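Local coordinates for protein glutaredoxin-2 (Vaccinia virus, PDB 2G2Q) that acts as a thiol-disulfide transfer protein, passing disulfides to viral membrane protein substrates so that their disulfide bonds form in the cytoplasm and virions can mature, at residues 8-13 / 38-43; 28-33 / 109-114; 73-78 / 82-87. One frame throughout, in Å; residues are numbered along the deposited sequence.

The three contacts illustrate how one mixed sheet supports quite different chemistry at different places around it. Contact 1 lies at the surface, where the loop leaving strand 3-9 meets the loop following strand 30-36 through apolar atoms. Contacts 2 and 3 are partly buried on the other side of the chain's centre, their own centres about 8 Å apart. Contact 2 joins strand 30-36 to helix 104-113 by tyrosine packing and paired carboxyl groups; contact 3 is a hairpin of strands 71-77 and 82-85, held by backbone bonds. These two share a sulfate ion, and K75 from the hairpin also binds main-chain oxygens of I111 and A114 in contact 2.

Contact 1: residues 8-13 / 38-43; sequences FGKPYC and LSFFLK
The phenyl ring of F40 is met obliquely by the aliphatic stem of K10. The meeting point on the F40 ring is CE1, on the rim far from the backbone: K10 CD lies 3.4 Å from F40 CE1, and K10 CG 3.5 Å from the same atom. F40 sets its ring there with CG opposite its own carbonyl carbon (chi1 -61°), which carries the aromatic group across to 8-13.

The lysine uses only its middle. A bend at chi3 (69°) swings CE away from the phenyl, and NZ continues to N68 OD1 and S67 OG, both hydrogen-bonded to it. The ammonium thus finds its hydrogen bonds in that loop, and the ring meets the aliphatic part of the chain. S67 also touches F40, so this loop contacts both partners.

A second, separate touch is made by L38 on the puckered ring of P11. The CB of L38 points away from 8-13, but the branch returns, and L38 CD2 reaches P11 CG at 4.0 Å, the two side chains meeting at roughly a right angle. P11 also rests on D36, and G9 pairs by backbone with I37, so the loop after strand 30-36 starts out tied to strand 3-9.

Shallow and wholly apolar across the interface, the contact flanks a redox site. After strand 3-9 the chain passes through a short loop containing K10 and P11 to C13, the N-cap of helix 14-24 and, with C16, one half of the redox-active disulfide, which is not formed in this structure. A CxxC cysteine pair at the start of the helix that follows the first strand, past a short loop, is the redox site of thioredoxin-fold oxidoreductases such as thioredoxins and glutaredoxins.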
loop_
_atom_site.group_PDB
_atom_site.type_symbol
_atom_site.label_atom_id
_atom_site.label_comp_id
_atom_site.label_asym_id
_atom_site.label_seq_id
_atom_site.Cartn_x
_atom_site.Cartn_y
_atom_site.Cartn_z
ATOM N N PHE A 8 -0.563 1.174 4.359
ATOM C CA PHE A 8 0.763 0.857 4.862
ATOM C C PHE A 8 1.811 1.199 3.826
ATOM O O PHE A 8 1.651 0.888 2.652
ATOM C CB PHE A 8 0.879 -0.652 5.137
ATOM C CG PHE A 8 0.153 -1.117 6.382
ATOM C CD1 PHE A 8 0.864 -1.429 7.540
ATOM C CD2 PHE A 8 -1.236 -1.259 6.391
ATOM C CE1 PHE A 8 0.190 -1.866 8.692
ATOM C CE2 PHE A 8 -1.899 -1.683 7.528
ATOM C CZ PHE A 8 -1.198 -1.984 8.680
ATOM N N GLY A 9 2.903 1.812 4.274
ATOM C CA GLY A 9 4.092 2.038 3.447
ATOM C C GLY A 9 5.164 2.756 4.256
ATOM O O GLY A 9 4.915 3.154 5.379
ATOM N N LYS A 10 6.362 2.906 3.694
ATOM C CA LYS A 10 7.385 3.769 4.294
ATOM C C LYS A 10 6.968 5.228 4.243
ATOM O O LYS A 10 6.433 5.690 3.227
ATOM C CB LYS A 10 8.717 3.628 3.582
ATOM C CG LYS A 10 9.648 2.630 4.234
ATOM C CD LYS A 10 10.845 2.326 3.349
ATOM C CE LYS A 10 11.761 3.503 3.244
ATOM N NZ LYS A 10 12.986 3.093 2.536
ATOM N N PRO A 11 7.196 5.957 5.345
ATOM C CA PRO A 11 6.957 7.387 5.344
ATOM C C PRO A 11 8.039 8.070 4.505
ATOM O O PRO A 11 9.143 7.530 4.344
ATOM C CB PRO A 11 7.148 7.762 6.817
ATOM C CG PRO A 11 8.119 6.745 7.348
ATOM C CD PRO A 11 7.713 5.480 6.646
ATOM N N TYR A 12 7.731 9.254 3.989
ATOM C CA TYR A 12 8.716 10.085 3.303
ATOM C C TYR A 12 9.328 9.414 2.076
ATOM O O TYR A 12 10.517 9.514 1.829
ATOM C CB TYR A 12 9.790 10.571 4.293
ATOM C CG TYR A 12 9.178 11.151 5.550
ATOM C CD1 TYR A 12 8.512 12.385 5.521
ATOM C CD2 TYR A 12 9.242 10.463 6.764
ATOM C CE1 TYR A 12 7.935 12.917 6.672
ATOM C CE2 TYR A 12 8.666 10.988 7.926
ATOM C CZ TYR A 12 8.015 12.211 7.871
ATOM O OH TYR A 12 7.442 12.746 9.017
ATOM N N CYS A 13 8.505 8.722 1.308
ATOM C CA CYS A 13 8.946 8.258 0.012
ATOM C C CYS A 13 7.865 8.444 -1.051
ATOM O O CYS A 13 6.665 8.391 -0.771
ATOM C CB CYS A 13 9.485 6.830 0.069
ATOM S SG CYS A 13 8.278 5.610 -0.286
ATOM N N LEU A 38 8.482 1.567 9.695
ATOM C CA LEU A 38 9.678 2.292 10.116
ATOM C C LEU A 38 10.975 1.495 10.098
ATOM O O LEU A 38 12.046 2.052 10.296
ATOM C CB LEU A 38 9.493 2.860 11.521
ATOM C CG LEU A 38 8.322 3.789 11.818
ATOM C CD1 LEU A 38 8.306 4.099 13.316
ATOM C CD2 LEU A 38 8.357 5.068 10.965
ATOM N N SER A 39 10.891 0.198 9.886
ATOM C CA SER A 39 12.020 -0.642 10.199
ATOM C C SER A 39 12.092 -1.917 9.389
ATOM O O SER A 39 11.142 -2.682 9.365
ATOM C CB SER A 39 11.969 -0.994 11.671
ATOM O OG SER A 39 13.254 -1.016 12.170
ATOM N N PHE A 40 13.245 -2.150 8.763
ATOM C CA PHE A 40 13.462 -3.335 7.923
ATOM C C PHE A 40 14.718 -4.063 8.357
ATOM O O PHE A 40 15.720 -3.438 8.766
ATOM C CB PHE A 40 13.539 -2.962 6.432
ATOM C CG PHE A 40 12.283 -2.317 5.918
ATOM C CD1 PHE A 40 12.152 -0.940 5.907
ATOM C CD2 PHE A 40 11.220 -3.086 5.487
ATOM C CE1 PHE A 40 10.982 -0.337 5.473
ATOM C CE2 PHE A 40 10.040 -2.490 5.029
ATOM C CZ PHE A 40 9.922 -1.108 5.016
ATOM N N PHE A 41 14.654 -5.393 8.291
ATOM C CA PHE A 41 15.790 -6.226 8.664
ATOM C C PHE A 41 15.876 -7.425 7.717
ATOM O O PHE A 41 14.936 -8.231 7.600
ATOM C CB PHE A 41 15.648 -6.652 10.124
ATOM C CG PHE A 41 16.730 -7.562 10.620
ATOM C CD1 PHE A 41 17.991 -7.060 10.956
ATOM C CD2 PHE A 41 16.473 -8.921 10.811
ATOM C CE1 PHE A 41 18.990 -7.907 11.451
ATOM C CE2 PHE A 41 17.466 -9.781 11.301
ATOM C CZ PHE A 41 18.729 -9.274 11.626
ATOM N N LEU A 42 17.009 -7.516 7.032
ATOM C CA LEU A 42 17.273 -8.633 6.148
ATOM C C LEU A 42 17.779 -9.793 6.989
ATOM O O LEU A 42 18.888 -9.726 7.517
ATOM C CB LEU A 42 18.272 -8.237 5.061
ATOM C CG LEU A 42 18.685 -9.335 4.064
ATOM C CD1 LEU A 42 17.674 -9.480 2.944
ATOM C CD2 LEU A 42 20.053 -9.047 3.494
ATOM N N LYS A 43 16.940 -10.833 7.104
ATOM C CA LYS A 43 17.147 -12.016 7.964
ATOM C C LYS A 43 18.589 -12.444 8.036
ATOM O O LYS A 43 19.263 -12.511 7.007
ATOM C CB LYS A 43 16.297 -13.205 7.494
ATOM C CG LYS A 43 15.100 -13.558 8.388
ATOM C CD LYS A 43 14.160 -14.618 7.746
ATOM C CE LYS A 43 14.671 -16.091 7.844
ATOM N NZ LYS A 43 15.692 -16.522 6.802
#

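Contact 2: residues 28-33 / 109-114; sequences SEYDIL and SEIEKA. With SO4 (sulfate ion), chain D.
Y30 lays the phenol end of its side chain alongside I111, the two running past each other in opposite directions, and so brings strand 30-36 against helix 104-113 in the sheet-and-helix layering of the thioredoxin fold. The touch is made by one branch: I111 CG2 comes obliquely to the ring, 3.6 Å from Y30 CZ. This methyl is directed at the strand because it stands opposite the helix nitrogen of its own residue, while CG1 takes the position opposite the carbonyl carbon (chi1 -73°). I111 also packs on L5 and L26, and Y30 on L5, so the pair belongs to a larger apolar layer.

Next to it, E29 and E112 approach as extended chains at about a right angle, their carboxyl planes turned 56° apart. E29 OE2 lies only 2.6 Å from E112 OE1, a separation suggesting that one of the acids probably holds a proton. K108 offers E29 a weak, long ion pair on its other oxygen. The CG of E112 meanwhile sits 3.6 Å from Y30 OH, joining the polar and apolar halves of the contact.

The phenol is completed by a sulfate ion, probably from the crystallisation liquor, which N3, K75 and Y116 also bind: Y30 OH donates to sulfate O2 at 2.6 Å, with that oxygen at the ring's edge and in its plane.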
loop_
_atom_site.group_PDB
_atom_site.type_symbol
_atom_site.label_atom_id
_atom_site.label_comp_id
_atom_site.label_asym_id
_atom_site.label_seq_id
_atom_site.Cartn_x
_atom_site.Cartn_y
_atom_site.Cartn_z
ATOM N N SER A 28 -14.273 11.973 0.474
ATOM C CA SER A 28 -15.690 12.174 0.694
ATOM C C SER A 28 -16.371 10.818 0.862
ATOM O O SER A 28 -17.526 10.739 1.256
ATOM C CB SER A 28 -16.310 12.968 -0.455
ATOM O OG SER A 28 -16.442 12.170 -1.618
ATOM N N GLU A 29 -15.629 9.750 0.582
ATOM C CA GLU A 29 -16.171 8.402 0.634
ATOM C C GLU A 29 -15.566 7.576 1.770
ATOM O O GLU A 29 -16.263 6.790 2.412
ATOM C CB GLU A 29 -15.962 7.718 -0.716
ATOM C CG GLU A 29 -16.838 6.489 -0.983
ATOM C CD GLU A 29 -16.656 5.961 -2.411
ATOM O OE1 GLU A 29 -16.158 6.726 -3.279
ATOM O OE2 GLU A 29 -17.003 4.784 -2.666
ATOM N N TYR A 30 -14.275 7.749 2.020
ATOM C CA TYR A 30 -13.612 6.981 3.067
ATOM C C TYR A 30 -12.814 7.852 4.010
ATOM O O TYR A 30 -12.212 8.847 3.592
ATOM C CB TYR A 30 -12.650 5.957 2.468
ATOM C CG TYR A 30 -13.260 4.956 1.523
ATOM C CD1 TYR A 30 -13.223 5.163 0.152
ATOM C CD2 TYR A 30 -13.855 3.784 2.002
ATOM C CE1 TYR A 30 -13.764 4.242 -0.725
ATOM C CE2 TYR A 30 -14.396 2.853 1.128
ATOM C CZ TYR A 30 -14.346 3.096 -0.235
ATOM O OH TYR A 30 -14.886 2.191 -1.119
ATOM N N ASP A 31 -12.811 7.469 5.285
ATOM C CA ASP A 31 -11.775 7.919 6.215
ATOM C C ASP A 31 -10.463 7.212 5.842
ATOM O O ASP A 31 -10.470 6.083 5.353
ATOM C CB ASP A 31 -12.154 7.602 7.667
ATOM C CG ASP A 31 -13.339 8.407 8.152
ATOM O OD1 ASP A 31 -13.565 9.524 7.628
ATOM O OD2 ASP A 31 -14.059 7.923 9.063
ATOM N N ILE A 32 -9.345 7.894 6.063
ATOM C CA ILE A 32 -8.029 7.385 5.678
ATOM C C ILE A 32 -7.091 7.399 6.880
ATOM O O ILE A 32 -7.043 8.384 7.630
ATOM C CB ILE A 32 -7.409 8.232 4.536
ATOM C CG1 ILE A 32 -8.314 8.186 3.303
ATOM C CG2 ILE A 32 -6.008 7.737 4.190
ATOM C CD1 ILE A 32 -8.182 9.392 2.392
ATOM N N LEU A 33 -6.369 6.296 7.058
ATOM C CA LEU A 33 -5.347 6.200 8.083
ATOM C C LEU A 33 -4.089 5.624 7.475
ATOM O O LEU A 33 -4.162 4.788 6.559
ATOM C CB LEU A 33 -5.783 5.301 9.233
ATOM C CG LEU A 33 -6.937 5.695 10.138
ATOM C CD1 LEU A 33 -7.157 4.516 11.056
ATOM C CD2 LEU A 33 -6.662 6.959 10.944
ATOM N N SER A 109 -12.138 1.427 -8.384
ATOM C CA SER A 109 -12.795 0.141 -8.650
ATOM C C SER A 109 -12.310 -0.952 -7.707
ATOM O O SER A 109 -13.129 -1.651 -7.107
ATOM C CB SER A 109 -12.552 -0.340 -10.086
ATOM O OG SER A 109 -12.938 0.618 -11.046
ATOM N N GLU A 110 -10.986 -1.107 -7.600
ATOM C CA GLU A 110 -10.395 -2.179 -6.806
ATOM C C GLU A 110 -10.759 -2.045 -5.324
ATOM O O GLU A 110 -11.008 -3.051 -4.637
ATOM C CB GLU A 110 -8.875 -2.223 -6.994
ATOM C CG GLU A 110 -8.445 -2.523 -8.450
ATOM C CD GLU A 110 -6.929 -2.408 -8.675
ATOM O OE1 GLU A 110 -6.360 -3.282 -9.366
ATOM O OE2 GLU A 110 -6.301 -1.450 -8.163
ATOM N N ILE A 111 -10.782 -0.803 -4.837
ATOM C CA ILE A 111 -11.157 -0.521 -3.456
ATOM C C ILE A 111 -12.644 -0.833 -3.249
ATOM O O ILE A 111 -13.050 -1.344 -2.211
ATOM C CB ILE A 111 -10.896 0.959 -3.088
ATOM C CG1 ILE A 111 -9.404 1.221 -2.943
ATOM C CG2 ILE A 111 -11.636 1.353 -1.795
ATOM C CD1 ILE A 111 -9.088 2.715 -2.918
ATOM N N GLU A 112 -13.451 -0.519 -4.248
ATOM C CA GLU A 112 -14.876 -0.686 -4.101
ATOM C C GLU A 112 -15.334 -2.137 -4.167
ATOM O O GLU A 112 -16.304 -2.491 -3.520
ATOM C CB GLU A 112 -15.632 0.227 -5.069
ATOM C CG GLU A 112 -15.597 1.684 -4.588
ATOM C CD GLU A 112 -16.320 2.639 -5.508
ATOM O OE1 GLU A 112 -16.934 3.597 -4.990
ATOM O OE2 GLU A 112 -16.284 2.436 -6.748
ATOM N N LYS A 113 -14.606 -2.966 -4.907
ATOM C CA LYS A 113 -14.943 -4.385 -5.112
ATOM C C LYS A 113 -14.350 -5.308 -4.046
ATOM O O LYS A 113 -14.700 -6.477 -3.972
ATOM C CB LYS A 113 -14.437 -4.859 -6.474
ATOM C CG LYS A 113 -15.128 -4.259 -7.690
ATOM C CD LYS A 113 -14.205 -4.368 -8.919
ATOM C CE LYS A 113 -14.937 -4.867 -10.164
ATOM N NZ LYS A 113 -15.630 -3.820 -10.986
ATOM N N ALA A 114 -13.425 -4.797 -3.250
ATOM C CA ALA A 114 -12.753 -5.598 -2.237
ATOM C C ALA A 114 -13.776 -6.196 -1.253
ATOM O O ALA A 114 -14.555 -5.473 -0.650
ATOM C CB ALA A 114 -11.733 -4.742 -1.506
HETATM S S SO4 D . -17.265 -0.005 0.512
HETATM O O1 SO4 D . -17.196 -1.234 1.289
HETATM O O2 SO4 D . -16.141 0.061 -0.421
HETATM O O3 SO4 D . -18.523 -0.020 -0.238
HETATM O O4 SO4 D . -17.240 1.150 1.409
#

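Contact 3: residues 73-78 / 82-87; sequences IFKYNP and QMAFVD. With SO4 (sulfate ion), chain D.
K75 is paired with A84 in the antiparallel hairpin of strands 71-77 and 82-85. Its CB rests 3.9 Å from A84 CB, on the sheet face that also carries N77 and Q82. With CG opposite the backbone nitrogen (chi1 -178°), the chain runs away from the partner strand toward the sulfate. CD passes 3.3 Å from sulfate O2, a bend at chi3 (72°) brings CE 3.4 Å from sulfate O1, and NZ donates to sulfate O2 at 3.0 Å. The ammonium is further bound by the main-chain oxygens of I111 and A114, at the end of helix 104-113.

The backbone beneath is secured by reciprocal bonds between K75 and A84, while N77 N donates almost straight to Q82 O (176° at the hydrogen). On the other face the edge of F74 meets the face of F85 in a T-shaped stack, centroids of the F74 and F85 rings 4.6 Å apart. Selenomethionine M83 bends back beside Y76 in an oblique Met-aromatic contact.

The chemistry is therefore divided by face: aromatic packing on one, and on the other a buried lysine whose setting, two carbonyl oxygens at the helix C-terminal end and, in this crystal, a sulfate, is consistent with a protonated amine linking hairpin to helix.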
loop_
_atom_site.group_PDB
_atom_site.type_symbol
_atom_site.label_atom_id
_atom_site.label_comp_id
_atom_site.label_asym_id
_atom_site.label_seq_id
_atom_site.Cartn_x
_atom_site.Cartn_y
_atom_site.Cartn_z
ATOM N N ILE A 73 -3.080 -1.515 0.929
ATOM C CA ILE A 73 -4.321 -0.873 1.322
ATOM C C ILE A 73 -5.354 -1.904 1.837
ATOM O O ILE A 73 -5.639 -2.913 1.190
ATOM C CB ILE A 73 -4.902 -0.043 0.166
ATOM C CG1 ILE A 73 -3.876 0.997 -0.315
ATOM C CG2 ILE A 73 -6.206 0.633 0.581
ATOM C CD1 ILE A 73 -4.292 1.745 -1.590
ATOM N N PHE A 74 -5.895 -1.620 3.011
ATOM C CA PHE A 74 -6.977 -2.389 3.578
ATOM C C PHE A 74 -8.209 -1.504 3.714
ATOM O O PHE A 74 -8.125 -0.268 3.788
ATOM C CB PHE A 74 -6.601 -2.929 4.961
ATOM C CG PHE A 74 -5.456 -3.878 4.944
ATOM C CD1 PHE A 74 -4.143 -3.410 4.991
ATOM C CD2 PHE A 74 -5.677 -5.231 4.878
ATOM C CE1 PHE A 74 -3.073 -4.290 4.958
ATOM C CE2 PHE A 74 -4.615 -6.112 4.864
ATOM C CZ PHE A 74 -3.308 -5.643 4.892
ATOM N N LYS A 75 -9.355 -2.157 3.757
ATOM C CA LYS A 75 -10.622 -1.469 3.844
ATOM C C LYS A 75 -11.274 -2.025 5.099
ATOM O O LYS A 75 -11.537 -3.227 5.190
ATOM C CB LYS A 75 -11.446 -1.721 2.568
ATOM C CG LYS A 75 -12.784 -1.004 2.527
ATOM C CD LYS A 75 -13.485 -1.119 1.164
ATOM C CE LYS A 75 -14.045 -2.518 0.897
ATOM N NZ LYS A 75 -14.653 -2.597 -0.472
ATOM N N TYR A 76 -11.480 -1.160 6.089
ATOM C CA TYR A 76 -12.107 -1.560 7.346
ATOM C C TYR A 76 -13.509 -0.967 7.483
ATOM O O TYR A 76 -13.714 0.247 7.292
ATOM C CB TYR A 76 -11.250 -1.143 8.561
ATOM C CG TYR A 76 -11.840 -1.610 9.873
ATOM C CD1 TYR A 76 -12.021 -2.972 10.126
ATOM C CD2 TYR A 76 -12.245 -0.700 10.851
ATOM C CE1 TYR A 76 -12.549 -3.422 11.320
ATOM C CE2 TYR A 76 -12.790 -1.143 12.065
ATOM C CZ TYR A 76 -12.947 -2.512 12.282
ATOM O OH TYR A 76 -13.507 -2.991 13.468
ATOM N N ASN A 77 -14.464 -1.818 7.843
ATOM C CA ASN A 77 -15.820 -1.360 8.124
ATOM C C ASN A 77 -16.092 -1.329 9.614
ATOM O O ASN A 77 -16.358 -2.370 10.214
ATOM C CB ASN A 77 -16.876 -2.216 7.386
ATOM C CG ASN A 77 -18.298 -1.683 7.560
ATOM O OD1 ASN A 77 -18.738 -1.341 8.670
ATOM N ND2 ASN A 77 -19.015 -1.603 6.467
ATOM N N PRO A 78 -16.109 -0.122 10.206
ATOM C CA PRO A 78 -16.192 0.062 11.671
ATOM C C PRO A 78 -17.537 -0.375 12.283
ATOM O O PRO A 78 -17.635 -0.645 13.497
ATOM C CB PRO A 78 -16.026 1.575 11.842
ATOM C CG PRO A 78 -15.520 2.081 10.526
ATOM C CD PRO A 78 -16.108 1.170 9.494
ATOM N N GLN A 82 -15.644 -5.643 9.913
ATOM C CA GLN A 82 -15.118 -6.541 8.906
ATOM C C GLN A 82 -14.013 -5.847 8.181
ATOM O O GLN A 82 -13.948 -4.619 8.156
ATOM C CB GLN A 82 -16.187 -6.925 7.908
ATOM C CG GLN A 82 -17.144 -7.946 8.423
ATOM C CD GLN A 82 -18.207 -8.282 7.416
ATOM O OE1 GLN A 82 -18.345 -9.439 7.036
ATOM N NE2 GLN A 82 -18.970 -7.277 6.975
HETATM N N MSE A 83 -13.162 -6.657 7.565
HETATM C CA MSE A 83 -11.950 -6.187 6.946
HETATM C C MSE A 83 -11.885 -6.700 5.509
HETATM O O MSE A 83 -12.422 -7.766 5.193
HETATM C CB MSE A 83 -10.775 -6.701 7.766
HETATM C CG MSE A 83 -9.488 -6.051 7.470
HETATM SE SE MSE A 83 -9.352 -4.207 7.971
HETATM C CE MSE A 83 -9.189 -4.453 9.959
ATOM N N ALA A 84 -11.237 -5.925 4.647
ATOM C CA ALA A 84 -11.072 -6.278 3.257
ATOM C C ALA A 84 -9.659 -5.993 2.758
ATOM O O ALA A 84 -9.066 -4.970 3.093
ATOM C CB ALA A 84 -12.093 -5.553 2.413
ATOM N N PHE A 85 -9.129 -6.919 1.961
ATOM C CA PHE A 85 -7.837 -6.784 1.302
ATOM C C PHE A 85 -7.962 -6.173 -0.078
ATOM O O PHE A 85 -8.433 -6.827 -0.977
ATOM C CB PHE A 85 -7.254 -8.167 1.079
ATOM C CG PHE A 85 -6.108 -8.486 1.952
ATOM C CD1 PHE A 85 -4.813 -8.160 1.557
ATOM C CD2 PHE A 85 -6.310 -9.122 3.175
ATOM C CE1 PHE A 85 -3.709 -8.463 2.387
ATOM C CE2 PHE A 85 -5.236 -9.434 4.022
ATOM C CZ PHE A 85 -3.931 -9.107 3.630
ATOM N N VAL A 86 -7.502 -4.948 -0.280
ATOM C CA VAL A 86 -7.570 -4.376 -1.628
ATOM C C VAL A 86 -6.460 -4.898 -2.567
ATOM O O VAL A 86 -5.276 -4.926 -2.202
ATOM C CB VAL A 86 -7.593 -2.836 -1.588
ATOM C CG1 VAL A 86 -7.863 -2.270 -2.959
ATOM C CG2 VAL A 86 -8.659 -2.342 -0.599
ATOM N N ASP A 87 -6.866 -5.317 -3.773
ATOM C CA ASP A 87 -5.940 -5.771 -4.816
ATOM C C ASP A 87 -5.543 -4.630 -5.775
ATOM O O ASP A 87 -6.140 -4.443 -6.847
ATOM C CB ASP A 87 -6.518 -6.966 -5.568
ATOM C CG ASP A 87 -5.517 -7.605 -6.509
ATOM O OD1 ASP A 87 -5.859 -8.619 -7.164
ATOM O OD2 ASP A 87 -4.384 -7.094 -6.610
HETATM S S SO4 D . -17.265 -0.005 0.512
HETATM O O1 SO4 D . -17.196 -1.234 1.289
HETATM O O2 SO4 D . -16.141 0.061 -0.421
HETATM O O3 SO4 D . -18.523 -0.020 -0.238
HETATM O O4 SO4 D . -17.240 1.150 1.409
HETATM O O HOH W 1 -3.254 -3.752 -0.724
#